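Local atomic coordinates of pectate lyase (Bacillus, PDB entry 3VMV), a protein that probably cleaves polygalacturonate, the demethylated pectin of plant cell walls, by beta-elimination as a secreted polysaccharide lyase of family 1. Residues Gly13-Ala18 against Ala102-Ile107; Ser129-Ile134 against Ala162-Val167; Arg98-His103 against Val125-Lys130; Gln33-Arg38 against His76-Ile81. One frame throughout, in Å; residues are numbered along the deposited sequence.

Contact 1 of 4, residues Gly13-Ala18 against Ala102-Ile107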
loop_
_atom_site.group_PDB
_atom_site.type_symbol
_atom_site.label_atom_id
_atom_site.label_comp_id
_atom_site.label_asym_id
_atom_site.label_seq_id
_atom_site.Cartn_x
_atom_site.Cartn_y
_atom_site.Cartn_z
ATOM N N GLY A 13 -16.233 8.580 -0.680
ATOM C CA GLY A 13 -15.009 9.360 -0.695
ATOM C C GLY A 13 -14.181 9.204 0.576
ATOM O O GLY A 13 -14.608 8.536 1.545
ATOM N N THR A 14 -13.008 9.817 0.564
ATOM C CA THR A 14 -12.110 9.770 1.715
ATOM C C THR A 14 -11.615 11.168 2.065
ATOM O O THR A 14 -10.933 11.840 1.263
ATOM C CB THR A 14 -10.907 8.835 1.426
ATOM O OG1 THR A 14 -11.363 7.537 1.057
ATOM C CG2 THR A 14 -10.032 8.719 2.643
ATOM N N THR A 15 -11.994 11.620 3.264
ATOM C CA THR A 15 -11.595 12.902 3.797
ATOM C C THR A 15 -10.803 12.773 5.094
ATOM O O THR A 15 -10.285 13.757 5.612
ATOM C CB THR A 15 -12.817 13.802 4.103
ATOM O OG1 THR A 15 -13.690 13.138 5.023
ATOM C CG2 THR A 15 -13.581 14.139 2.816
ATOM N N GLY A 16 -10.688 11.554 5.604
ATOM C CA GLY A 16 -9.913 11.334 6.818
ATOM C C GLY A 16 -10.389 12.150 8.012
ATOM O O GLY A 16 -11.594 12.164 8.366
ATOM N N GLY A 17 -9.442 12.824 8.651
ATOM C CA GLY A 17 -9.710 13.583 9.867
ATOM C C GLY A 17 -10.040 15.028 9.608
ATOM O O GLY A 17 -10.068 15.824 10.540
ATOM N N ALA A 18 -10.275 15.385 8.350
ATOM C CA ALA A 18 -10.531 16.789 8.022
ATOM C C ALA A 18 -11.787 17.308 8.719
ATOM O O ALA A 18 -12.805 16.619 8.791
ATOM C CB ALA A 18 -10.644 16.975 6.522
ATOM N N ALA A 102 -11.356 0.065 10.057
ATOM C CA ALA A 102 -11.112 1.483 10.051
ATOM C C ALA A 102 -11.677 2.097 8.779
ATOM O O ALA A 102 -11.491 1.534 7.705
ATOM C CB ALA A 102 -9.597 1.716 10.154
ATOM N N HIS A 103 -12.405 3.210 8.911
ATOM C CA HIS A 103 -13.167 3.785 7.804
ATOM C C HIS A 103 -12.878 5.246 7.644
ATOM O O HIS A 103 -12.915 5.982 8.612
ATOM C CB HIS A 103 -14.647 3.565 8.050
ATOM C CG HIS A 103 -15.012 2.120 8.035
ATOM N ND1 HIS A 103 -14.725 1.276 9.086
ATOM C CD2 HIS A 103 -15.537 1.348 7.058
ATOM C CE1 HIS A 103 -15.101 0.046 8.772
ATOM N NE2 HIS A 103 -15.601 0.065 7.552
ATOM N N ASN A 104 -12.579 5.646 6.410
ATOM C CA ASN A 104 -12.285 7.038 6.083
ATOM C C ASN A 104 -11.008 7.495 6.798
ATOM O O ASN A 104 -11.032 8.329 7.724
ATOM C CB ASN A 104 -13.486 7.973 6.410
ATOM C CG ASN A 104 -13.253 9.385 5.907
ATOM O OD1 ASN A 104 -12.587 9.568 4.888
ATOM N ND2 ASN A 104 -13.752 10.382 6.626
ATOM N N ILE A 105 -9.895 6.928 6.341
ATOM C CA ILE A 105 -8.591 7.108 6.961
ATOM C C ILE A 105 -7.584 7.591 5.921
ATOM O O ILE A 105 -7.518 7.033 4.820
ATOM C CB ILE A 105 -8.069 5.777 7.509
ATOM C CG1 ILE A 105 -9.167 5.023 8.301
ATOM C CG2 ILE A 105 -6.817 5.999 8.335
ATOM C CD1 ILE A 105 -9.586 5.683 9.634
ATOM N N ILE A 106 -6.821 8.618 6.257
ATOM C CA ILE A 106 -5.713 9.079 5.440
ATOM C C ILE A 106 -4.393 8.905 6.206
ATOM O O ILE A 106 -4.289 9.328 7.348
ATOM C CB ILE A 106 -5.903 10.558 5.079
ATOM C CG1 ILE A 106 -7.183 10.698 4.272
ATOM C CG2 ILE A 106 -4.666 11.093 4.308
ATOM C CD1 ILE A 106 -7.470 12.144 3.826
ATOM N N ILE A 107 -3.401 8.262 5.586
ATOM C CA ILE A 107 -2.016 8.255 6.099
ATOM C C ILE A 107 -1.166 8.925 5.032
ATOM O O ILE A 107 -1.122 8.458 3.874
ATOM C CB ILE A 107 -1.552 6.836 6.348
ATOM C CG1 ILE A 107 -2.505 6.126 7.308
ATOM C CG2 ILE A 107 -0.081 6.799 6.860
ATOM C CD1 ILE A 107 -2.248 4.689 7.514
#

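Contact 2 of 4, residues Ser129-Ile134 against Ala162-Val167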
loop_
_atom_site.group_PDB
_atom_site.type_symbol
_atom_site.label_atom_id
_atom_site.label_comp_id
_atom_site.label_asym_id
_atom_site.label_seq_id
_atom_site.Cartn_x
_atom_site.Cartn_y
_atom_site.Cartn_z
ATOM N N SER A 129 -11.662 -2.835 6.786
ATOM C CA SER A 129 -11.439 -1.396 6.645
ATOM C C SER A 129 -11.882 -0.952 5.247
ATOM O O SER A 129 -11.782 -1.699 4.276
ATOM C CB SER A 129 -9.961 -1.084 6.805
ATOM O OG SER A 129 -9.554 -1.232 8.152
ATOM N N LYS A 130 -12.357 0.286 5.145
ATOM C CA LYS A 130 -12.760 0.830 3.860
ATOM C C LYS A 130 -12.433 2.309 3.760
ATOM O O LYS A 130 -12.419 3.030 4.784
ATOM C CB LYS A 130 -14.262 0.631 3.653
ATOM C CG LYS A 130 -14.589 -0.867 3.487
ATOM C CD LYS A 130 -16.022 -1.092 3.060
ATOM C CE LYS A 130 -16.314 -2.583 3.046
ATOM N NZ LYS A 130 -15.260 -3.346 3.785
ATOM N N ASN A 131 -12.172 2.763 2.533
ATOM C CA ASN A 131 -11.948 4.198 2.234
ATOM C C ASN A 131 -10.704 4.694 2.930
ATOM O O ASN A 131 -10.765 5.404 3.897
ATOM C CB ASN A 131 -13.181 5.057 2.544
ATOM C CG ASN A 131 -14.265 4.827 1.528
ATOM O OD1 ASN A 131 -14.246 5.428 0.434
ATOM N ND2 ASN A 131 -15.147 3.912 1.818
ATOM N N VAL A 132 -9.572 4.215 2.438
ATOM C CA VAL A 132 -8.287 4.504 2.995
ATOM C C VAL A 132 -7.401 5.055 1.897
ATOM O O VAL A 132 -7.340 4.460 0.812
ATOM C CB VAL A 132 -7.661 3.221 3.490
ATOM C CG1 VAL A 132 -6.256 3.461 4.013
ATOM C CG2 VAL A 132 -8.533 2.536 4.573
ATOM N N TRP A 133 -6.754 6.181 2.170
ATOM C CA TRP A 133 -5.847 6.819 1.223
ATOM C C TRP A 133 -4.442 6.863 1.844
ATOM O O TRP A 133 -4.266 7.472 2.912
ATOM C CB TRP A 133 -6.397 8.217 0.943
ATOM C CG TRP A 133 -5.649 8.974 -0.126
ATOM C CD1 TRP A 133 -4.933 8.424 -1.152
ATOM C CD2 TRP A 133 -5.618 10.390 -0.314
ATOM N NE1 TRP A 133 -4.422 9.428 -1.968
ATOM C CE2 TRP A 133 -4.822 10.641 -1.459
ATOM C CE3 TRP A 133 -6.156 11.478 0.405
ATOM C CZ2 TRP A 133 -4.588 11.924 -1.936
ATOM C CZ3 TRP A 133 -5.935 12.756 -0.070
ATOM C CH2 TRP A 133 -5.136 12.968 -1.212
ATOM N N ILE A 134 -3.488 6.183 1.201
ATOM C CA ILE A 134 -2.094 6.111 1.662
ATOM C C ILE A 134 -1.300 6.896 0.613
ATOM O O ILE A 134 -1.159 6.392 -0.500
ATOM C CB ILE A 134 -1.692 4.669 1.726
ATOM C CG1 ILE A 134 -2.497 4.017 2.852
ATOM C CG2 ILE A 134 -0.125 4.525 1.957
ATOM C CD1 ILE A 134 -2.454 2.469 2.835
ATOM N N ALA A 162 -10.678 -5.639 3.149
ATOM C CA ALA A 162 -10.374 -4.217 2.998
ATOM C C ALA A 162 -10.810 -3.809 1.594
ATOM O O ALA A 162 -10.607 -4.558 0.641
ATOM C CB ALA A 162 -8.852 -3.987 3.154
ATOM N N GLU A 163 -11.381 -2.615 1.440
ATOM C CA GLU A 163 -11.985 -2.248 0.156
ATOM C C GLU A 163 -11.925 -0.749 -0.002
ATOM O O GLU A 163 -12.033 -0.013 0.995
ATOM C CB GLU A 163 -13.470 -2.672 0.124
ATOM C CG GLU A 163 -14.111 -2.674 -1.247
ATOM C CD GLU A 163 -15.470 -3.393 -1.214
ATOM O OE1 GLU A 163 -15.954 -3.661 -0.100
ATOM O OE2 GLU A 163 -16.051 -3.688 -2.273
ATOM N N TYR A 164 -11.833 -0.289 -1.258
ATOM C CA TYR A 164 -11.875 1.140 -1.598
ATOM C C TYR A 164 -10.633 1.837 -1.065
ATOM O O TYR A 164 -10.701 2.696 -0.175
ATOM C CB TYR A 164 -13.189 1.840 -1.104
ATOM C CG TYR A 164 -14.452 1.282 -1.729
ATOM C CD1 TYR A 164 -14.756 1.527 -3.052
ATOM C CD2 TYR A 164 -15.339 0.510 -0.971
ATOM C CE1 TYR A 164 -15.902 0.997 -3.626
ATOM C CE2 TYR A 164 -16.488 -0.006 -1.525
ATOM C CZ TYR A 164 -16.749 0.245 -2.848
ATOM O OH TYR A 164 -17.884 -0.265 -3.421
ATOM N N ILE A 165 -9.477 1.457 -1.608
ATOM C CA ILE A 165 -8.190 1.877 -1.062
ATOM C C ILE A 165 -7.381 2.479 -2.201
ATOM O O ILE A 165 -7.365 1.899 -3.300
ATOM C CB ILE A 165 -7.458 0.672 -0.492
ATOM C CG1 ILE A 165 -8.397 -0.077 0.462
ATOM C CG2 ILE A 165 -6.129 1.111 0.178
ATOM C CD1 ILE A 165 -7.831 -1.296 1.088
ATOM N N THR A 166 -6.761 3.641 -1.961
ATOM C CA THR A 166 -5.853 4.238 -2.948
ATOM C C THR A 166 -4.491 4.432 -2.336
ATOM O O THR A 166 -4.385 5.011 -1.257
ATOM C CB THR A 166 -6.385 5.567 -3.447
ATOM O OG1 THR A 166 -7.548 5.343 -4.248
ATOM C CG2 THR A 166 -5.356 6.281 -4.341
ATOM N N VAL A 167 -3.476 3.957 -3.043
ATOM C CA VAL A 167 -2.089 4.032 -2.639
ATOM C C VAL A 167 -1.413 4.869 -3.726
ATOM O O VAL A 167 -1.260 4.401 -4.867
ATOM C CB VAL A 167 -1.510 2.628 -2.639
ATOM C CG1 VAL A 167 0.002 2.611 -2.320
ATOM C CG2 VAL A 167 -2.287 1.772 -1.609
#

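Contact 3 of 4, residues Arg98-His103 against Val125-Lys130. With SO4 (sulfate ion), chain B.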
loop_
_atom_site.group_PDB
_atom_site.type_symbol
_atom_site.label_atom_id
_atom_site.label_comp_id
_atom_site.label_asym_id
_atom_site.label_seq_id
_atom_site.Cartn_x
_atom_site.Cartn_y
_atom_site.Cartn_z
ATOM N N ARG A 98 -1.428 -0.306 11.982
ATOM C CA ARG A 98 -2.442 -1.263 11.571
ATOM C C ARG A 98 -3.795 -0.596 11.574
ATOM O O ARG A 98 -4.194 -0.004 12.570
ATOM C CB ARG A 98 -2.471 -2.532 12.437
ATOM C CG ARG A 98 -3.512 -3.554 11.971
ATOM C CD ARG A 98 -3.404 -4.856 12.772
ATOM N NE ARG A 98 -3.720 -4.599 14.173
ATOM C CZ ARG A 98 -3.485 -5.471 15.169
ATOM N NH1 ARG A 98 -3.844 -5.151 16.403
ATOM N NH2 ARG A 98 -2.888 -6.633 14.928
ATOM N N LEU A 99 -4.511 -0.729 10.470
ATOM C CA LEU A 99 -5.892 -0.250 10.416
ATOM C C LEU A 99 -6.826 -1.426 10.513
ATOM O O LEU A 99 -6.785 -2.317 9.646
ATOM C CB LEU A 99 -6.134 0.514 9.113
ATOM C CG LEU A 99 -5.196 1.676 8.722
ATOM C CD1 LEU A 99 -5.785 2.373 7.456
ATOM C CD2 LEU A 99 -4.905 2.660 9.797
ATOM N N SER A 100 -7.700 -1.450 11.508
ATOM C CA SER A 100 -8.591 -2.592 11.711
ATOM C C SER A 100 -10.036 -2.089 11.816
ATOM O O SER A 100 -10.356 -1.277 12.688
ATOM C CB SER A 100 -8.168 -3.333 12.984
ATOM O OG SER A 100 -9.158 -4.262 13.382
ATOM N N ASN A 101 -10.875 -2.547 10.898
ATOM C CA ASN A 101 -12.244 -2.035 10.748
ATOM C C ASN A 101 -12.273 -0.508 10.826
ATOM O O ASN A 101 -13.049 0.112 11.543
ATOM C CB ASN A 101 -13.204 -2.680 11.753
ATOM C CG ASN A 101 -14.656 -2.640 11.275
ATOM O OD1 ASN A 101 -14.956 -2.286 10.145
ATOM N ND2 ASN A 101 -15.583 -3.035 12.186
ATOM N N ALA A 102 -11.356 0.065 10.057
ATOM C CA ALA A 102 -11.112 1.483 10.051
ATOM C C ALA A 102 -11.677 2.097 8.779
ATOM O O ALA A 102 -11.491 1.534 7.705
ATOM C CB ALA A 102 -9.597 1.716 10.154
ATOM N N HIS A 103 -12.405 3.210 8.911
ATOM C CA HIS A 103 -13.167 3.785 7.804
ATOM C C HIS A 103 -12.878 5.246 7.644
ATOM O O HIS A 103 -12.915 5.982 8.612
ATOM C CB HIS A 103 -14.647 3.565 8.050
ATOM C CG HIS A 103 -15.012 2.120 8.035
ATOM N ND1 HIS A 103 -14.725 1.276 9.086
ATOM C CD2 HIS A 103 -15.537 1.348 7.058
ATOM C CE1 HIS A 103 -15.101 0.046 8.772
ATOM N NE2 HIS A 103 -15.601 0.065 7.552
ATOM N N VAL A 125 -3.646 -3.063 6.377
ATOM C CA VAL A 125 -5.017 -2.590 6.266
ATOM C C VAL A 125 -5.917 -3.831 6.272
ATOM O O VAL A 125 -5.836 -4.643 5.366
ATOM C CB VAL A 125 -5.214 -1.792 4.965
ATOM C CG1 VAL A 125 -6.620 -1.284 4.867
ATOM C CG2 VAL A 125 -4.193 -0.630 4.836
ATOM N N THR A 126 -6.758 -4.002 7.298
ATOM C CA THR A 126 -7.367 -5.296 7.531
ATOM C C THR A 126 -8.709 -5.183 8.213
ATOM O O THR A 126 -9.228 -4.076 8.424
ATOM C CB THR A 126 -6.377 -6.199 8.318
ATOM O OG1 THR A 126 -6.849 -7.548 8.312
ATOM C CG2 THR A 126 -6.146 -5.701 9.762
ATOM N N ASP A 127 -9.311 -6.335 8.504
ATOM C CA ASP A 127 -10.572 -6.409 9.233
ATOM C C ASP A 127 -11.629 -5.453 8.699
ATOM O O ASP A 127 -12.196 -4.670 9.463
ATOM C CB ASP A 127 -10.363 -6.155 10.747
ATOM C CG ASP A 127 -9.317 -7.104 11.369
ATOM O OD1 ASP A 127 -9.260 -8.286 10.966
ATOM O OD2 ASP A 127 -8.551 -6.666 12.239
ATOM N N ASP A 128 -11.889 -5.539 7.404
ATOM C CA ASP A 128 -13.013 -4.857 6.782
ATOM C C ASP A 128 -12.899 -3.345 6.726
ATOM O O ASP A 128 -13.910 -2.664 6.557
ATOM C CB ASP A 128 -14.325 -5.286 7.453
ATOM C CG ASP A 128 -14.567 -6.784 7.334
ATOM O OD1 ASP A 128 -15.203 -7.190 6.343
ATOM O OD2 ASP A 128 -14.137 -7.542 8.229
ATOM N N SER A 129 -11.662 -2.835 6.786
ATOM C CA SER A 129 -11.439 -1.396 6.645
ATOM C C SER A 129 -11.882 -0.952 5.247
ATOM O O SER A 129 -11.782 -1.699 4.276
ATOM C CB SER A 129 -9.961 -1.084 6.805
ATOM O OG SER A 129 -9.554 -1.232 8.152
ATOM N N LYS A 130 -12.357 0.286 5.145
ATOM C CA LYS A 130 -12.760 0.830 3.860
ATOM C C LYS A 130 -12.433 2.309 3.760
ATOM O O LYS A 130 -12.419 3.030 4.784
ATOM C CB LYS A 130 -14.262 0.631 3.653
ATOM C CG LYS A 130 -14.589 -0.867 3.487
ATOM C CD LYS A 130 -16.022 -1.092 3.060
ATOM C CE LYS A 130 -16.314 -2.583 3.046
ATOM N NZ LYS A 130 -15.260 -3.346 3.785
HETATM S S SO4 B . -2.078 -8.136 18.168
HETATM O O1 SO4 B . -0.837 -7.452 18.504
HETATM O O2 SO4 B . -3.224 -7.305 18.468
HETATM O O3 SO4 B . -2.061 -8.474 16.746
HETATM O O4 SO4 B . -2.203 -9.342 18.969
#

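Contact 4 of 4, residues Gln33-Arg38 against His76-Ile81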
loop_
_atom_site.group_PDB
_atom_site.type_symbol
_atom_site.label_atom_id
_atom_site.label_comp_id
_atom_site.label_asym_id
_atom_site.label_seq_id
_atom_site.Cartn_x
_atom_site.Cartn_y
_atom_site.Cartn_z
ATOM N N GLN A 33 -2.758 7.102 22.577
ATOM C CA GLN A 33 -3.686 7.718 23.529
ATOM C C GLN A 33 -4.713 8.574 22.852
ATOM O O GLN A 33 -5.881 8.583 23.261
ATOM C CB GLN A 33 -2.919 8.544 24.533
ATOM C CG GLN A 33 -2.209 7.675 25.470
ATOM C CD GLN A 33 -1.278 8.463 26.358
ATOM O OE1 GLN A 33 -1.405 9.688 26.484
ATOM N NE2 GLN A 33 -0.322 7.769 26.960
ATOM N N LEU A 34 -4.300 9.336 21.834
ATOM C CA LEU A 34 -5.271 10.140 21.121
ATOM C C LEU A 34 -6.380 9.266 20.520
ATOM O O LEU A 34 -7.572 9.588 20.628
ATOM C CB LEU A 34 -4.598 10.931 20.012
ATOM C CG LEU A 34 -3.682 12.061 20.482
ATOM C CD1 LEU A 34 -2.980 12.590 19.284
ATOM C CD2 LEU A 34 -4.512 13.153 21.170
ATOM N N ILE A 35 -5.980 8.159 19.912
ATOM C CA ILE A 35 -6.928 7.247 19.297
ATOM C C ILE A 35 -7.857 6.648 20.348
ATOM O O ILE A 35 -9.069 6.639 20.170
ATOM C CB ILE A 35 -6.182 6.124 18.559
ATOM C CG1 ILE A 35 -5.463 6.722 17.339
ATOM C CG2 ILE A 35 -7.139 4.972 18.211
ATOM C CD1 ILE A 35 -4.390 5.815 16.742
ATOM N N ASP A 36 -7.279 6.142 21.438
ATOM C CA ASP A 36 -8.067 5.418 22.440
ATOM C C ASP A 36 -8.952 6.382 23.227
ATOM O O ASP A 36 -10.118 6.073 23.498
ATOM C CB ASP A 36 -7.152 4.650 23.393
ATOM C CG ASP A 36 -6.367 3.519 22.691
ATOM O OD1 ASP A 36 -6.591 3.231 21.485
ATOM O OD2 ASP A 36 -5.516 2.914 23.367
ATOM N N ASN A 37 -8.411 7.547 23.577
ATOM C CA ASN A 37 -9.195 8.531 24.301
ATOM C C ASN A 37 -10.395 8.961 23.466
ATOM O O ASN A 37 -11.510 9.096 23.985
ATOM C CB ASN A 37 -8.347 9.751 24.649
ATOM C CG ASN A 37 -7.364 9.484 25.774
ATOM O OD1 ASN A 37 -7.443 8.480 26.468
ATOM N ND2 ASN A 37 -6.443 10.424 25.974
ATOM N N ARG A 38 -10.184 9.184 22.174
ATOM C CA ARG A 38 -11.315 9.551 21.340
ATOM C C ARG A 38 -12.343 8.426 21.294
ATOM O O ARG A 38 -13.550 8.656 21.359
ATOM C CB ARG A 38 -10.885 9.955 19.926
ATOM C CG ARG A 38 -12.081 10.454 19.109
ATOM C CD ARG A 38 -11.707 10.703 17.657
ATOM N NE ARG A 38 -11.459 9.414 16.992
ATOM C CZ ARG A 38 -11.634 9.168 15.712
ATOM N NH1 ARG A 38 -11.993 10.146 14.876
ATOM N NH2 ARG A 38 -11.413 7.927 15.272
ATOM N N HIS A 76 -16.255 -3.215 16.140
ATOM C CA HIS A 76 -16.756 -1.846 16.121
ATOM C C HIS A 76 -15.867 -1.069 15.187
ATOM O O HIS A 76 -14.674 -1.342 15.118
ATOM C CB HIS A 76 -16.661 -1.222 17.509
ATOM C CG HIS A 76 -17.668 -1.756 18.476
ATOM N ND1 HIS A 76 -17.469 -2.920 19.183
ATOM C CD2 HIS A 76 -18.890 -1.296 18.838
ATOM C CE1 HIS A 76 -18.518 -3.151 19.952
ATOM N NE2 HIS A 76 -19.395 -2.182 19.759
ATOM N N GLU A 77 -16.456 -0.135 14.461
ATOM C CA GLU A 77 -15.696 0.678 13.533
ATOM C C GLU A 77 -14.917 1.788 14.231
ATOM O O GLU A 77 -15.310 2.274 15.311
ATOM C CB GLU A 77 -16.622 1.254 12.450
ATOM C CG GLU A 77 -17.401 0.137 11.703
ATOM C CD GLU A 77 -18.271 0.629 10.544
ATOM O OE1 GLU A 77 -18.507 1.844 10.387
ATOM O OE2 GLU A 77 -18.720 -0.220 9.759
ATOM N N ILE A 78 -13.788 2.159 13.635
ATOM C CA ILE A 78 -13.127 3.407 13.983
ATOM C C ILE A 78 -13.088 4.251 12.715
ATOM O O ILE A 78 -12.869 3.726 11.630
ATOM C CB ILE A 78 -11.709 3.174 14.580
ATOM C CG1 ILE A 78 -11.116 4.513 15.038
ATOM C CG2 ILE A 78 -10.781 2.392 13.586
ATOM C CD1 ILE A 78 -9.824 4.300 15.829
ATOM N N LYS A 79 -13.359 5.541 12.830
ATOM C CA LYS A 79 -13.615 6.362 11.630
ATOM C C LYS A 79 -12.943 7.713 11.652
ATOM O O LYS A 79 -12.693 8.266 12.696
ATOM C CB LYS A 79 -15.106 6.617 11.465
ATOM C CG LYS A 79 -15.930 5.315 11.477
ATOM C CD LYS A 79 -17.296 5.524 10.841
ATOM C CE LYS A 79 -18.284 5.964 11.859
ATOM N NZ LYS A 79 -18.510 4.882 12.851
ATOM N N ASN A 80 -12.704 8.261 10.465
ATOM C CA ASN A 80 -12.431 9.687 10.292
ATOM C C ASN A 80 -11.126 10.156 10.964
ATOM O O ASN A 80 -11.128 11.019 11.855
ATOM C CB ASN A 80 -13.616 10.538 10.793
ATOM C CG ASN A 80 -14.950 10.088 10.209
ATOM O OD1 ASN A 80 -15.043 9.590 9.088
ATOM N ND2 ASN A 80 -16.012 10.268 11.007
ATOM N N ILE A 81 -10.017 9.587 10.489
ATOM C CA ILE A 81 -8.704 9.947 11.009
ATOM C C ILE A 81 -7.763 10.276 9.881
ATOM O O ILE A 81 -7.766 9.573 8.866
ATOM C CB ILE A 81 -8.132 8.757 11.766
ATOM C CG1 ILE A 81 -8.964 8.511 13.021
ATOM C CG2 ILE A 81 -6.658 9.004 12.132
ATOM C CD1 ILE A 81 -8.505 7.293 13.811
#

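Contact 1 of 4, residues Gly13-Ala18 against Ala102-Ile107
The carboxamide of Asn104 reaches into the 13-18 loop and meets the backbone of Thr15 and Gly16 at a corner of the right-handed parallel beta-helix, the fold of this lyase family. The chain turns at Asn104 from the strand ending near His103 into the one through Ile106, with the N-terminal loop against that turn. CG stands anti to the backbone N (chi1 -173°), which carries it out toward the loop. OD1 then takes two N-H groups: Thr15 N comes in the carbonyl plane, on a lone pair, at 2.7 Å from Asn104 OD1, while Gly16 N sits above that plane, 2.8 Å from the same oxygen. On the other branch, Asn104 ND2 gives a nearly in-plane bond of 3.2 Å to Thr15 OG1 and is also hydrogen-bonded to Asn80 OD1, so the amide is pinned against rotation. An alanine here would probably leave the N-H groups of Thr15 and Gly16 without their shared acceptor and let the type II' turn from Thr15 to Ala18 shift. The tight part joins this amide grip to the packing of Ile106 beneath: Ile106 CD1 presses 3.6 Å from Thr15 C, and Thr14 CG2 lies 3.8 Å from Ile106 CG1, while Thr14 OG1 is tied to Ala8 O. Against both stands the loose side, exposed Thr15, whose CB points away from the corner. Gly16, lacking a side chain, comes close enough for its CA-H to point at Asn104 O, with 3.3 Å between Gly16 CA and that oxygen.

Contact 2 of 4, residues Ser129-Ile134 against Ala162-Val167
Lys130 and Glu163 lie side by side and point the same way, Lys130 CE coming within 3.3 Å of Glu163 OE1. The chain of Lys130 bends at its last torsion (chi4 15°), its NZ 4.0 Å from Glu163 OE1, a long salt bridge. An alanine in place of Lys130 would probably leave Asp128 O without its ammonium donor and bare the flank of Glu163 where the lysine methylenes run. Past the corner, Thr166 CG2 packs 3.9 Å from Trp133 CD1, and Thr166 O lies in plane at the indole edge.

The backbone sets both pairs: Glu163 N bonds to Ser129 O (3.0 Å) and Asn131 N to Glu163 O (3.2 Å) beside the first. Strands 132-134 and 165-167 run parallel, their axes 4.8 Å apart at closest approach, joined by Thr166 N to Val132 O (2.9 Å) and Ile134 N to Thr166 O (2.9 Å). Outside them, Lys193 bridges Glu163 OE2, and Ser168 OG pairs with Trp133 NE1. These successive rungs of the parallel beta-helix, entered through corners at Asn131 and Tyr164, are flanked by strands 105-108 and 192-197, and Ile134 and Ile165 pack inside against strands 123-126 and 156-158.

Contact 3 of 4, residues Arg98-His103 against Val125-Lys130
Ser100 OG stands anti to its backbone N (chi1 167°), which brings it up to Asp127, where it donates to the anti lone pair of OD2, 2.7 Å from Ser100 OG to Asp127 OD2. Ser129 OG, anti to its own carbonyl carbon (chi1 -72°), sits between the two segments. It takes a nearly straight bond from Ala102 N, 2.9 Å from Ser129 OG, and donates its own hydrogen bond to Thr126 O in the carbonyl plane, at 2.9 Å from Ser129 OG. Thr126 O also accepts from Ser129 N, so this oxygen of a buried residue accepts two bonds within the type I' turn Thr126-Ser129.

Two adjacent coils of the right-handed parallel beta-helix meet here at their corners. Leu99 pairs with Val125 and Ser100 with Thr126 in one ladder; beyond the turn His103 pairs with Lys130 in another, the register having slipped by one residue. In the first ladder Thr126 N bonds to Leu99 O at 2.9 Å, and inside the coil Leu99 CD1 rests 4.3 Å from Val125 CG2. Asn101, at the bend, bonds through ND2 to Lys74 O.

Past the bend, the ring of His103 lies alongside the Lys130 side chain, with CD2 3.7 Å from Lys130 CB and one ring face, toward its rim, over Lys130 N. At the far end Arg98 holds a sulfate, probably from the crystallisation liquor, edge-on: NH1 is 3.0 Å from sulfate O2 and NH2 2.7 Å from sulfate O3. Asp67 and Glu119 form salt bridges to the same guanidinium.

Contact 4 of 4, residues Gln33-Arg38 against His76-Ile81
Arg38 reaches from the helix to the carbonyl oxygen of Lys79. CG is anti to the backbone N (chi1 -175°), and the chain then bends at chi3 (70°), swinging NE out of the extended line. The guanidinium meets Lys79 O end-on with both terminal nitrogens: NH1 is 3.0 Å and NH2 2.9 Å from that one oxygen, which lies close to the guanidinium plane. Arg38 NH1 adds a weak bond of 3.3 Å to Asn80 O and a further bond to Glu46 O, so the buried charge is met by backbone carbonyls.

Helix 28-40 covers one end of the parallel beta-helix, as N-terminal helices do in this family; the axis of residues 33-38 runs at 125° to strand 78-81. Leu34 and Arg38 touch strand 48-52, and Ile35 reaches Val68.

Two isoleucines of the strand pack against NH2. Ile78 CG1 lies at the guanidinium edge, in its plane, 3.4 Å from Arg38 NH2, while Ile81 crosses the arginine obliquely and brings CD1 to 3.3 Å from the same nitrogen. Ile78 also meets the helix directly: its side chain and that of Ile35 cross at about a right angle, with Ile78 CD1 3.7 Å from Ile35 CG2.

How the contacts relate
From the N terminus, the loop 13-18 closes on 102-107 in contact 1, the longest excursion of the four. Contact 4 is nested inside it: the chain leaves helix 28-40 and returns against it with the strand that starts at Ile78, which pairs with strands 97-103 and 105-108. Contact 3 opens on 98-103, where contact 1 ends, sharing Ala102 and His103, and closes on 125-130. Contact 2 picks up there, sharing Ser129 and Lys130, and runs on to 162-167. The chain thus steps along the beta-helix: the N-terminal loop, then the end helix, then successive coils. Contacts 2 and 4 do not touch, their nearest atoms being about 7 Å apart.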